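Protein (adenylosuccinate lyase) (PDB 1C3C) catalyses two fumarate-releasing steps of de novo purine biosynthesis, including the cleavage of adenylosuccinate to AMP. Local coordinates at residues 26-31 with 198-203; 32-37 with 42-47; 128-133 with 333-338. One frame throughout, in Å; residues are numbered along the deposited sequence.

Contacts 1 and 2 share helix 15-35, which packs against the end of helix 191-200 in the first and the start of helix 43-50 in the second. Their centres lie about 11 Å apart, and a probable hydrogen bond from Tyr200 to Glu35 joins them directly. Contact 2 is nested inside the chain loop that contact 1 closes. Contact 3, whose segments alternate with those of contact 1, ties the turn after helix 93-129 to the strand and helix start that follow helix 303-332, about 51 Å from contact 1 between centres. Contacts 1 and 2 thus form one linked cluster at one end of the elongated subunit, with contact 3 on the other side of its centre.

Contact 1 of 3, residues 26-31 with 198-203; sequences ELAVTR and LSYLGL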
ATOM      1  N   GLU A  26       9.713   9.569 -33.604  1.00 10.20           N
ATOM      2  CA  GLU A  26      10.628   9.283 -34.728  1.00 11.76           C
ATOM      3  C   GLU A  26      10.824  10.445 -35.698  1.00 11.79           C
ATOM      4  O   GLU A  26      11.943  10.633 -36.211  1.00 11.61           O
ATOM      5  CB  GLU A  26      10.064   8.086 -35.487  1.00 12.35           C
ATOM      6  CG  GLU A  26       9.984   6.780 -34.736  1.00 14.21           C
ATOM      7  CD  GLU A  26      11.271   6.047 -34.534  1.00 16.90           C
ATOM      8  OE1 GLU A  26      12.378   6.523 -34.862  1.00 18.42           O
ATOM      9  OE2 GLU A  26      11.159   4.915 -34.022  1.00 17.63           O
ATOM     10  N   LEU A  27       9.731  11.153 -36.034  1.00 11.21           N
ATOM     11  CA  LEU A  27       9.829  12.285 -36.964  1.00 12.33           C
ATOM     12  C   LEU A  27      10.577  13.462 -36.356  1.00 12.38           C
ATOM     13  O   LEU A  27      11.208  14.255 -37.051  1.00 13.03           O
ATOM     14  CB  LEU A  27       8.448  12.744 -37.450  1.00 12.84           C
ATOM     15  CG  LEU A  27       7.801  11.751 -38.448  1.00 15.00           C
ATOM     16  CD1 LEU A  27       6.332  12.072 -38.649  1.00 15.77           C
ATOM     17  CD2 LEU A  27       8.585  11.798 -39.764  1.00 16.93           C
ATOM     18  N   ALA A  28      10.483  13.653 -35.030  1.00 11.67           N
ATOM     19  CA  ALA A  28      11.296  14.684 -34.382  1.00 11.18           C
ATOM     20  C   ALA A  28      12.775  14.335 -34.519  1.00 11.05           C
ATOM     21  O   ALA A  28      13.632  15.209 -34.713  1.00 11.08           O
ATOM     22  CB  ALA A  28      10.897  14.854 -32.902  1.00 10.84           C
ATOM     23  N   VAL A  29      13.102  13.040 -34.401  1.00  9.78           N
ATOM     24  CA  VAL A  29      14.511  12.634 -34.498  1.00 10.53           C
ATOM     25  C   VAL A  29      14.995  12.808 -35.942  1.00 11.11           C
ATOM     26  O   VAL A  29      16.131  13.295 -36.145  1.00 10.37           O
ATOM     27  CB  VAL A  29      14.676  11.173 -34.028  1.00 10.70           C
ATOM     28  CG1 VAL A  29      16.078  10.608 -34.313  1.00 11.29           C
ATOM     29  CG2 VAL A  29      14.411  11.077 -32.510  1.00 10.22           C
ATOM     30  N   THR A  30      14.185  12.375 -36.925  1.00 10.95           N
ATOM     31  CA  THR A  30      14.684  12.551 -38.314  1.00 12.78           C
ATOM     32  C   THR A  30      14.825  14.035 -38.614  1.00 12.92           C
ATOM     33  O   THR A  30      15.764  14.464 -39.294  1.00 12.42           O
ATOM     34  CB  THR A  30      13.813  11.879 -39.403  1.00 14.61           C
ATOM     35  OG1 THR A  30      12.507  12.424 -39.401  1.00 16.06           O
ATOM     36  CG2 THR A  30      13.733  10.364 -39.177  1.00 13.89           C
ATOM     37  N   ARG A  31      13.893  14.872 -38.129  1.00 12.15           N
ATOM     38  CA  ARG A  31      14.001  16.308 -38.341  1.00 12.72           C
ATOM     39  C   ARG A  31      15.311  16.846 -37.768  1.00 12.76           C
ATOM     40  O   ARG A  31      16.003  17.657 -38.414  1.00 13.47           O
ATOM     41  CB  ARG A  31      12.799  17.062 -37.763  1.00 13.36           C
ATOM     42  CG  ARG A  31      12.887  18.562 -37.989  1.00 16.11           C
ATOM     43  CD  ARG A  31      11.610  19.245 -37.453  1.00 19.87           C
ATOM     44  NE  ARG A  31      11.842  20.693 -37.443  1.00 23.23           N
ATOM     45  CZ  ARG A  31      11.042  21.556 -36.827  1.00 26.26           C
ATOM     46  NH1 ARG A  31       9.940  21.137 -36.216  1.00 26.24           N
ATOM     47  NH2 ARG A  31      11.339  22.858 -36.829  1.00 28.52           N
ATOM     48  N   LEU A 198      13.935  16.653 -28.950  1.00 10.97           N
ATOM     49  CA  LEU A 198      13.013  16.835 -27.799  1.00 11.66           C
ATOM     50  C   LEU A 198      12.489  18.255 -27.727  1.00 12.65           C
ATOM     51  O   LEU A 198      11.325  18.448 -27.346  1.00 12.59           O
ATOM     52  CB  LEU A 198      13.716  16.458 -26.484  1.00 11.25           C
ATOM     53  CG  LEU A 198      14.079  14.968 -26.400  1.00 10.20           C
ATOM     54  CD1 LEU A 198      14.865  14.715 -25.097  1.00 11.19           C
ATOM     55  CD2 LEU A 198      12.856  14.039 -26.402  1.00 11.08           C
ATOM     56  N   SER A 199      13.303  19.242 -28.104  1.00 13.83           N
ATOM     57  CA  SER A 199      12.765  20.596 -28.172  1.00 15.83           C
ATOM     58  C   SER A 199      11.588  20.708 -29.145  1.00 15.12           C
ATOM     59  O   SER A 199      10.633  21.444 -28.802  1.00 14.78           O
ATOM     60  CB  SER A 199      13.835  21.642 -28.509  1.00 19.91           C
ATOM     61  OG  SER A 199      14.128  21.548 -29.919  1.00 25.56           O
ATOM     62  N   TYR A 200      11.572  20.027 -30.294  1.00 14.12           N
ATOM     63  CA  TYR A 200      10.430  20.083 -31.190  1.00 14.70           C
ATOM     64  C   TYR A 200       9.181  19.503 -30.509  1.00 14.93           C
ATOM     65  O   TYR A 200       8.080  19.908 -30.848  1.00 16.38           O
ATOM     66  CB  TYR A 200      10.612  19.234 -32.476  1.00 15.32           C
ATOM     67  CG  TYR A 200      11.855  19.543 -33.269  1.00 17.03           C
ATOM     68  CD1 TYR A 200      12.624  18.496 -33.798  1.00 18.23           C
ATOM     69  CD2 TYR A 200      12.260  20.845 -33.478  1.00 19.29           C
ATOM     70  CE1 TYR A 200      13.776  18.788 -34.519  1.00 19.96           C
ATOM     71  CE2 TYR A 200      13.414  21.147 -34.217  1.00 20.97           C
ATOM     72  CZ  TYR A 200      14.136  20.111 -34.727  1.00 21.46           C
ATOM     73  OH  TYR A 200      15.298  20.337 -35.445  1.00 23.08           O
ATOM     74  N   LEU A 201       9.360  18.542 -29.607  1.00 13.81           N
ATOM     75  CA  LEU A 201       8.240  17.917 -28.904  1.00 13.51           C
ATOM     76  C   LEU A 201       7.786  18.629 -27.628  1.00 14.16           C
ATOM     77  O   LEU A 201       6.838  18.170 -26.946  1.00 14.44           O
ATOM     78  CB  LEU A 201       8.681  16.492 -28.564  1.00 13.10           C
ATOM     79  CG  LEU A 201       8.986  15.542 -29.739  1.00 13.86           C
ATOM     80  CD1 LEU A 201       9.540  14.229 -29.149  1.00 13.62           C
ATOM     81  CD2 LEU A 201       7.737  15.294 -30.586  1.00 14.17           C
ATOM     82  N   GLY A 202       8.494  19.691 -27.275  1.00 13.46           N
ATOM     83  CA  GLY A 202       8.113  20.461 -26.058  1.00 13.88           C
ATOM     84  C   GLY A 202       8.692  19.809 -24.804  1.00 13.62           C
ATOM     85  O   GLY A 202       8.248  20.130 -23.678  1.00 14.73           O
ATOM     86  N   LEU A 203       9.716  18.956 -24.915  1.00 12.53           N
ATOM     87  CA  LEU A 203      10.281  18.214 -23.815  1.00 12.21           C
ATOM     88  C   LEU A 203      11.749  18.605 -23.612  1.00 12.84           C
ATOM     89  O   LEU A 203      12.418  19.140 -24.500  1.00 14.50           O
ATOM     90  CB  LEU A 203      10.239  16.689 -24.062  1.00 11.31           C
ATOM     91  CG  LEU A 203       8.817  16.129 -24.283  1.00 12.28           C
ATOM     92  CD1 LEU A 203       8.937  14.642 -24.653  1.00 12.16           C
ATOM     93  CD2 LEU A 203       7.934  16.298 -23.038  1.00 12.94           C
TER
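Arg31 lays its guanidinium flat over the ring of Tyr200, a clear case of a cation-pi stack joining two helices. The planes differ by only 5°, and Arg31 CZ lies 3.9 Å from the ring centroid. The chain reaches this place because CG stands opposite the backbone N (chi1 -179°) and everything out to NE is extended; on the way CD makes a CH-pi contact with the same face. This is the solvent side of the contact, for Arg31 is exposed. A single carboxylate beyond the segments ties both groups down: Glu35 forms a salt bridge with Arg31 NE and a hydrogen bond with Tyr200 OH.

The inner part is more deeply buried and apolar. Ala28 is buried, and its CB nests against the isobutyl group of Leu201, 3.8 Å from CG, with Ala197 of helix 191-200 also touching it. Between the two zones, Ala28 O meets the ring edge of Tyr200 in plane, 3.6 Å from CD1. The small side chain of Ala28 is consistent with the close approach of the last turn of helix 191-200, just where that helix finishes in a Schellman motif, with Gly202 at positive phi and Leu203 N bonded to Leu198 O.

Contact 2 of 3, residues 32-37 with 42-47; sequences AYEELG and GVTERI
Glu34 and the first turn of the helix at 43-47 illustrate how a carboxylate from one helix can accept bonds from the amides at the start of the next, here across the short connection of a helix-loop-helix unit. Both oxygens are engaged. Glu34 OE1 accepts two bonds from one residue: Thr44 N approaches on the syn lone pair at 2.8 Å, while Thr44 OG1 donates from above the carboxylate plane, also at 2.8 Å. Glu34 OE2 takes the amide of the N-cap residue, Gly42 N, at 2.8 Å and from well above the plane, 61° out of it. Val43 N is near OE1 but badly angled, and makes no bond.

The grip depends on reach. With CG opposite the backbone N (chi1 -171°) and the chain extended beyond it, Glu34 holds its carboxylate out from helix 15-35 to the start of helix 43-50. There the amides, together with the positive end of the helix dipole, would probably stabilise the ionised form. In the next shell, Thr44 OG1 is probably also hydrogen-bonded to Thr30 OG1, one turn earlier on helix 15-35, which would give the hydroxyl that meets the carboxylate a second tie to the same helix. Gly42 adopts a positive phi of 100°, where a CB would be jammed against the preceding carbonyl O and crowded by Arg46 NH2. At the other end of the connection, helix 15-35 closes in a Schellman motif at Gly37, whose N bonds to the backbone O of Glu34. Farther out, Arg46 forms a salt bridge with Asp83, and Val43 packs on Phe86. A water carries the network to one more amide, donating to Glu34 OE2 at 2.8 Å and accepting from Glu45 N at 2.9 Å.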
ATOM      1  N   ALA A  32      15.670  16.421 -36.566  1.00 11.99           N
ATOM      2  CA  ALA A  32      16.914  16.889 -35.938  1.00 11.86           C
ATOM      3  C   ALA A  32      18.150  16.428 -36.668  1.00 11.46           C
ATOM      4  O   ALA A  32      19.071  17.216 -36.924  1.00 12.36           O
ATOM      5  CB  ALA A  32      17.010  16.324 -34.494  1.00 11.76           C
ATOM      6  N   TYR A  33      18.197  15.146 -37.074  1.00 11.56           N
ATOM      7  CA  TYR A  33      19.357  14.725 -37.883  1.00 12.83           C
ATOM      8  C   TYR A  33      19.437  15.568 -39.167  1.00 13.70           C
ATOM      9  O   TYR A  33      20.502  15.984 -39.609  1.00 14.69           O
ATOM     10  CB  TYR A  33      19.176  13.263 -38.272  1.00 12.15           C
ATOM     11  CG  TYR A  33      19.682  12.175 -37.332  1.00 12.76           C
ATOM     12  CD1 TYR A  33      18.814  11.216 -36.816  1.00 12.35           C
ATOM     13  CD2 TYR A  33      21.025  12.044 -37.022  1.00 13.67           C
ATOM     14  CE1 TYR A  33      19.258  10.195 -36.012  1.00 12.28           C
ATOM     15  CE2 TYR A  33      21.522  10.987 -36.234  1.00 13.33           C
ATOM     16  CZ  TYR A  33      20.615  10.093 -35.724  1.00 12.83           C
ATOM     17  OH  TYR A  33      21.062   9.030 -34.966  1.00 12.30           O
ATOM     18  N   GLU A  34      18.305  15.796 -39.808  1.00 14.05           N
ATOM     19  CA  GLU A  34      18.269  16.568 -41.057  1.00 15.91           C
ATOM     20  C   GLU A  34      18.712  18.005 -40.843  1.00 15.95           C
ATOM     21  O   GLU A  34      19.544  18.529 -41.647  1.00 16.83           O
ATOM     22  CB  GLU A  34      16.829  16.490 -41.612  1.00 17.70           C
ATOM     23  CG  GLU A  34      16.700  17.080 -43.023  1.00 19.46           C
ATOM     24  CD  GLU A  34      15.342  16.772 -43.622  1.00 21.15           C
ATOM     25  OE1 GLU A  34      14.696  15.772 -43.254  1.00 20.80           O
ATOM     26  OE2 GLU A  34      14.879  17.550 -44.486  1.00 22.38           O
ATOM     27  N   GLU A  35      18.286  18.666 -39.784  1.00 15.48           N
ATOM     28  CA  GLU A  35      18.654  20.047 -39.518  1.00 19.62           C
ATOM     29  C   GLU A  35      20.117  20.174 -39.166  1.00 19.20           C
ATOM     30  O   GLU A  35      20.750  21.222 -39.435  1.00 20.45           O
ATOM     31  CB  GLU A  35      17.744  20.676 -38.436  1.00 24.14           C
ATOM     32  CG  GLU A  35      16.331  20.779 -39.042  1.00 29.81           C
ATOM     33  CD  GLU A  35      15.336  21.666 -38.326  1.00 33.05           C
ATOM     34  OE1 GLU A  35      14.186  21.824 -38.808  1.00 32.52           O
ATOM     35  OE2 GLU A  35      15.750  22.185 -37.258  1.00 36.01           O
ATOM     36  N   LEU A  36      20.711  19.107 -38.651  1.00 17.80           N
ATOM     37  CA  LEU A  36      22.145  19.081 -38.372  1.00 19.30           C
ATOM     38  C   LEU A  36      22.960  18.621 -39.576  1.00 18.92           C
ATOM     39  O   LEU A  36      24.172  18.376 -39.525  1.00 18.71           O
ATOM     40  CB  LEU A  36      22.379  18.114 -37.213  1.00 20.69           C
ATOM     41  CG  LEU A  36      22.495  18.601 -35.780  1.00 23.91           C
ATOM     42  CD1 LEU A  36      22.573  20.078 -35.494  1.00 23.75           C
ATOM     43  CD2 LEU A  36      21.548  17.862 -34.853  1.00 24.94           C
ATOM     44  N   GLY A  37      22.341  18.376 -40.725  1.00 18.87           N
ATOM     45  CA  GLY A  37      23.015  17.911 -41.921  1.00 18.61           C
ATOM     46  C   GLY A  37      23.492  16.487 -41.869  1.00 19.51           C
ATOM     47  O   GLY A  37      24.359  16.152 -42.716  1.00 21.16           O
ATOM     48  N   GLY A  42      15.052  16.766 -47.132  1.00 23.15           N
ATOM     49  CA  GLY A  42      13.822  16.217 -47.650  1.00 22.71           C
ATOM     50  C   GLY A  42      13.367  14.916 -47.030  1.00 21.59           C
ATOM     51  O   GLY A  42      12.184  14.574 -47.215  1.00 21.96           O
ATOM     52  N   VAL A  43      14.236  14.217 -46.276  1.00 19.36           N
ATOM     53  CA  VAL A  43      13.824  12.931 -45.731  1.00 18.25           C
ATOM     54  C   VAL A  43      12.604  13.038 -44.835  1.00 17.48           C
ATOM     55  O   VAL A  43      11.670  12.245 -44.898  1.00 16.89           O
ATOM     56  CB  VAL A  43      14.991  12.257 -44.947  1.00 18.53           C
ATOM     57  CG1 VAL A  43      14.497  11.101 -44.096  1.00 18.47           C
ATOM     58  CG2 VAL A  43      16.025  11.800 -45.995  1.00 19.19           C
ATOM     59  N   THR A  44      12.598  14.025 -43.924  1.00 16.69           N
ATOM     60  CA  THR A  44      11.568  14.086 -42.884  1.00 17.26           C
ATOM     61  C   THR A  44      10.197  14.300 -43.532  1.00 17.33           C
ATOM     62  O   THR A  44       9.238  13.629 -43.205  1.00 15.56           O
ATOM     63  CB  THR A  44      11.876  15.207 -41.882  1.00 17.85           C
ATOM     64  OG1 THR A  44      13.112  14.862 -41.184  1.00 18.77           O
ATOM     65  CG2 THR A  44      10.794  15.313 -40.805  1.00 18.19           C
ATOM     66  N   GLU A  45      10.174  15.200 -44.522  1.00 18.69           N
ATOM     67  CA  GLU A  45       8.881  15.467 -45.184  1.00 20.70           C
ATOM     68  C   GLU A  45       8.377  14.222 -45.890  1.00 20.00           C
ATOM     69  O   GLU A  45       7.154  13.948 -45.852  1.00 20.02           O
ATOM     70  CB  GLU A  45       9.086  16.675 -46.104  1.00 23.14           C
ATOM     71  CG  GLU A  45       7.787  17.039 -46.857  1.00 25.61           C
ATOM     72  N   ARG A  46       9.281  13.471 -46.543  1.00 18.15           N
ATOM     73  CA  ARG A  46       8.811  12.266 -47.252  1.00 17.96           C
ATOM     74  C   ARG A  46       8.271  11.217 -46.304  1.00 16.70           C
ATOM     75  O   ARG A  46       7.254  10.537 -46.538  1.00 15.95           O
ATOM     76  CB  ARG A  46       9.969  11.655 -48.088  1.00 18.96           C
ATOM     77  CG  ARG A  46      10.343  12.587 -49.266  1.00 20.16           C
ATOM     78  CD  ARG A  46      11.237  11.822 -50.236  1.00 21.65           C
ATOM     79  NE  ARG A  46      12.468  11.326 -49.639  1.00 22.18           N
ATOM     80  CZ  ARG A  46      13.655  11.925 -49.739  1.00 23.09           C
ATOM     81  NH1 ARG A  46      14.728  11.348 -49.171  1.00 22.71           N
ATOM     82  NH2 ARG A  46      13.758  13.064 -50.401  1.00 22.86           N
ATOM     83  N   ILE A  47       9.014  11.001 -45.187  1.00 15.84           N
ATOM     84  CA  ILE A  47       8.525  10.024 -44.216  1.00 16.37           C
ATOM     85  C   ILE A  47       7.179  10.442 -43.638  1.00 16.73           C
ATOM     86  O   ILE A  47       6.198   9.693 -43.526  1.00 16.29           O
ATOM     87  CB  ILE A  47       9.569   9.807 -43.099  1.00 16.10           C
ATOM     88  CG1 ILE A  47      10.841   9.165 -43.698  1.00 16.34           C
ATOM     89  CG2 ILE A  47       8.972   8.915 -42.001  1.00 16.30           C
ATOM     90  CD1 ILE A  47      11.922   8.941 -42.640  1.00 15.97           C
TER
HETATM   91  O   HOH W   1      12.137  17.289 -44.777  1.00 22.52           O

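Contact 3 of 3, residues 128-133 with 333-338; sequences NRYKHT and MKVNEE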
ATOM      1  N   ASN A 128     -18.371  31.597  -2.280  1.00 11.50           N
ATOM      2  CA  ASN A 128     -18.915  32.973  -2.112  1.00 12.77           C
ATOM      3  C   ASN A 128     -20.422  33.021  -2.010  1.00 12.52           C
ATOM      4  O   ASN A 128     -21.004  33.906  -1.312  1.00 13.58           O
ATOM      5  CB  ASN A 128     -18.399  33.846  -3.270  1.00 13.79           C
ATOM      6  CG  ASN A 128     -16.991  34.284  -2.919  1.00 15.12           C
ATOM      7  OD1 ASN A 128     -16.760  35.316  -2.289  1.00 15.54           O
ATOM      8  ND2 ASN A 128     -16.006  33.494  -3.314  1.00 14.62           N
ATOM      9  N   ARG A 129     -21.118  32.177  -2.775  1.00 12.84           N
ATOM     10  CA  ARG A 129     -22.579  32.113  -2.692  1.00 14.13           C
ATOM     11  C   ARG A 129     -23.028  31.922  -1.250  1.00 13.97           C
ATOM     12  O   ARG A 129     -24.108  32.482  -0.897  1.00 14.58           O
ATOM     13  CB  ARG A 129     -23.113  30.996  -3.612  1.00 15.52           C
ATOM     14  CG  ARG A 129     -24.651  30.900  -3.584  1.00 18.88           C
ATOM     15  CD  ARG A 129     -25.144  29.939  -4.642  1.00 23.24           C
ATOM     16  NE  ARG A 129     -24.745  30.442  -5.969  1.00 26.66           N
ATOM     17  CZ  ARG A 129     -24.204  29.680  -6.914  1.00 28.40           C
ATOM     18  NH1 ARG A 129     -23.877  30.321  -8.035  1.00 29.93           N
ATOM     19  NH2 ARG A 129     -23.959  28.380  -6.730  1.00 28.20           N
ATOM     20  N   TYR A 130     -22.389  31.028  -0.476  1.00 11.67           N
ATOM     21  CA  TYR A 130     -22.810  30.753   0.899  1.00 11.19           C
ATOM     22  C   TYR A 130     -21.860  31.350   1.912  1.00 10.99           C
ATOM     23  O   TYR A 130     -21.707  30.872   3.062  1.00 11.49           O
ATOM     24  CB  TYR A 130     -22.868  29.188   1.085  1.00 11.70           C
ATOM     25  CG  TYR A 130     -23.868  28.623   0.070  1.00 12.71           C
ATOM     26  CD1 TYR A 130     -23.421  27.945  -1.052  1.00 12.94           C
ATOM     27  CD2 TYR A 130     -25.232  28.865   0.218  1.00 13.37           C
ATOM     28  CE1 TYR A 130     -24.317  27.471  -2.008  1.00 12.81           C
ATOM     29  CE2 TYR A 130     -26.136  28.396  -0.734  1.00 13.09           C
ATOM     30  CZ  TYR A 130     -25.661  27.705  -1.830  1.00 13.76           C
ATOM     31  OH  TYR A 130     -26.548  27.236  -2.794  1.00 14.46           O
ATOM     32  N   LYS A 131     -21.230  32.477   1.557  1.00 11.63           N
ATOM     33  CA  LYS A 131     -20.162  33.045   2.380  1.00 13.13           C
ATOM     34  C   LYS A 131     -20.576  33.294   3.830  1.00 14.27           C
ATOM     35  O   LYS A 131     -19.763  33.044   4.743  1.00 15.74           O
ATOM     36  CB  LYS A 131     -19.800  34.409   1.749  1.00 14.40           C
ATOM     37  CG  LYS A 131     -18.648  35.041   2.547  1.00 16.95           C
ATOM     38  CD  LYS A 131     -18.339  36.257   1.654  1.00 21.88           C
ATOM     39  CE  LYS A 131     -17.151  37.042   2.073  1.00 25.65           C
ATOM     40  NZ  LYS A 131     -16.564  37.866   0.949  1.00 28.28           N
ATOM     41  N   HIS A 132     -21.800  33.764   4.038  1.00 14.01           N
ATOM     42  CA  HIS A 132     -22.277  34.082   5.367  1.00 16.39           C
ATOM     43  C   HIS A 132     -23.364  33.117   5.846  1.00 16.25           C
ATOM     44  O   HIS A 132     -24.076  33.408   6.809  1.00 17.07           O
ATOM     45  CB  HIS A 132     -22.783  35.534   5.427  1.00 19.72           C
ATOM     46  CG  HIS A 132     -21.715  36.541   5.074  1.00 22.83           C
ATOM     47  ND1 HIS A 132     -20.490  36.526   5.726  1.00 25.33           N
ATOM     48  CD2 HIS A 132     -21.645  37.589   4.250  1.00 23.29           C
ATOM     49  CE1 HIS A 132     -19.709  37.509   5.281  1.00 25.01           C
ATOM     50  NE2 HIS A 132     -20.386  38.146   4.366  1.00 24.89           N
ATOM     51  N   THR A 133     -23.556  31.993   5.171  1.00 13.36           N
ATOM     52  CA  THR A 133     -24.590  31.022   5.567  1.00 12.30           C
ATOM     53  C   THR A 133     -24.199  30.273   6.823  1.00 12.63           C
ATOM     54  O   THR A 133     -23.202  29.517   6.794  1.00 12.31           O
ATOM     55  CB  THR A 133     -24.707  29.996   4.409  1.00 13.37           C
ATOM     56  OG1 THR A 133     -25.065  30.759   3.242  1.00 13.17           O
ATOM     57  CG2 THR A 133     -25.705  28.897   4.698  1.00 13.34           C
ATOM     58  N   MET A 333     -25.207  20.709  -6.653  1.00 13.38           N
ATOM     59  CA  MET A 333     -25.798  20.175  -5.418  1.00 14.11           C
ATOM     60  C   MET A 333     -26.813  21.190  -4.857  1.00 14.61           C
ATOM     61  O   MET A 333     -26.653  22.420  -4.948  1.00 14.94           O
ATOM     62  CB  MET A 333     -24.739  19.847  -4.363  1.00 13.99           C
ATOM     63  CG  MET A 333     -23.926  20.986  -3.813  1.00 11.94           C
ATOM     64  SD  MET A 333     -22.543  20.481  -2.651  1.00  7.98           S
ATOM     65  CE  MET A 333     -21.918  22.153  -2.367  1.00 15.09           C
ATOM     66  N   LYS A 334     -27.874  20.644  -4.247  1.00 14.54           N
ATOM     67  CA  LYS A 334     -28.775  21.498  -3.472  1.00 15.84           C
ATOM     68  C   LYS A 334     -28.213  21.785  -2.087  1.00 15.93           C
ATOM     69  O   LYS A 334     -27.702  20.859  -1.438  1.00 17.72           O
ATOM     70  CB  LYS A 334     -30.123  20.783  -3.311  1.00 17.52           C
ATOM     71  N   VAL A 335     -28.305  23.011  -1.636  1.00 14.43           N
ATOM     72  CA  VAL A 335     -27.777  23.421  -0.336  1.00 14.87           C
ATOM     73  C   VAL A 335     -28.984  23.909   0.485  1.00 14.79           C
ATOM     74  O   VAL A 335     -29.651  24.856   0.057  1.00 14.59           O
ATOM     75  CB  VAL A 335     -26.722  24.528  -0.466  1.00 15.30           C
ATOM     76  CG1 VAL A 335     -26.276  25.053   0.876  1.00 15.97           C
ATOM     77  CG2 VAL A 335     -25.493  23.939  -1.213  1.00 14.57           C
ATOM     78  N   ASN A 336     -29.261  23.244   1.591  1.00 14.69           N
ATOM     79  CA  ASN A 336     -30.481  23.525   2.353  1.00 15.89           C
ATOM     80  C   ASN A 336     -30.137  24.517   3.485  1.00 14.93           C
ATOM     81  O   ASN A 336     -29.865  24.118   4.624  1.00 13.01           O
ATOM     82  CB  ASN A 336     -31.027  22.197   2.883  1.00 17.92           C
ATOM     83  CG  ASN A 336     -31.445  21.266   1.738  1.00 20.79           C
ATOM     84  OD1 ASN A 336     -31.939  21.748   0.693  1.00 21.70           O
ATOM     85  ND2 ASN A 336     -31.266  19.947   1.877  1.00 21.59           N
ATOM     86  N   GLU A 337     -30.189  25.817   3.164  1.00 14.06           N
ATOM     87  CA  GLU A 337     -29.648  26.789   4.126  1.00 15.00           C
ATOM     88  C   GLU A 337     -30.494  26.815   5.390  1.00 14.65           C
ATOM     89  O   GLU A 337     -30.029  26.981   6.546  1.00 13.98           O
ATOM     90  CB  GLU A 337     -29.626  28.189   3.495  1.00 17.02           C
ATOM     91  CG  GLU A 337     -28.602  28.300   2.341  1.00 19.89           C
ATOM     92  CD  GLU A 337     -28.503  29.772   1.931  1.00 23.83           C
ATOM     93  OE1 GLU A 337     -27.822  30.607   2.555  1.00 26.10           O
ATOM     94  OE2 GLU A 337     -29.153  30.092   0.933  1.00 25.36           O
ATOM     95  N   GLU A 338     -31.831  26.696   5.207  1.00 15.36           N
ATOM     96  CA  GLU A 338     -32.666  26.790   6.410  1.00 18.02           C
ATOM     97  C   GLU A 338     -32.400  25.617   7.359  1.00 16.18           C
ATOM     98  O   GLU A 338     -32.343  25.731   8.592  1.00 15.01           O
ATOM     99  CB  GLU A 338     -34.162  26.879   6.071  1.00 22.91           C
ATOM    100  CG  GLU A 338     -34.967  27.081   7.362  1.00 29.59           C
ATOM    101  CD  GLU A 338     -34.412  28.089   8.356  1.00 34.17           C
ATOM    102  OE1 GLU A 338     -34.067  27.695   9.519  1.00 33.81           O
ATOM    103  OE2 GLU A 338     -34.302  29.306   7.991  1.00 37.63           O
TER
HETATM  104  O   HOH W   2     -29.186  27.060  -2.011  1.00 33.58           O
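The ring of Tyr130 is sandwiched between aliphatic groups: Val335 CG1 covers one face in a CH-pi contact, 3.9 Å from the centroid, and Arg129 CG lies over the opposite face, near the rim. At the ring edge, in plane, stand Thr133 OG1 and the carboxyl carbon of Glu337, CD, which is 3.8 Å from Tyr130 CD2. The carboxylate is turned 80° to the ring. Farther along the phenol, Val335 CB touches Tyr130 CZ at 3.6 Å.

Tyr130 begins a type I beta turn that leads from helix 93-129 to strand 134-139, while Val335 belongs to a short strand paired antiparallel with 250-251, immediately before helix 337-344. The turn also delivers Thr133, whose OG1 donates to Glu337 OE1 at 2.8 Å, meeting that oxygen from 38° above the carboxylate plane. With CG opposite the carbonyl carbon (chi1 -68°) and the chain extended beyond it, Glu337 brings OE1 to the hydroxyl. A serine at Tyr130 removes the ring, and Val335 would probably lose its packing partner and the Glu337 carboxylate one of its two neighbours across the contact. At the phenol end, a water hydrogen-bonded to Tyr130 OH at 2.8 Å donates to Val335 O, bridging turn and strand.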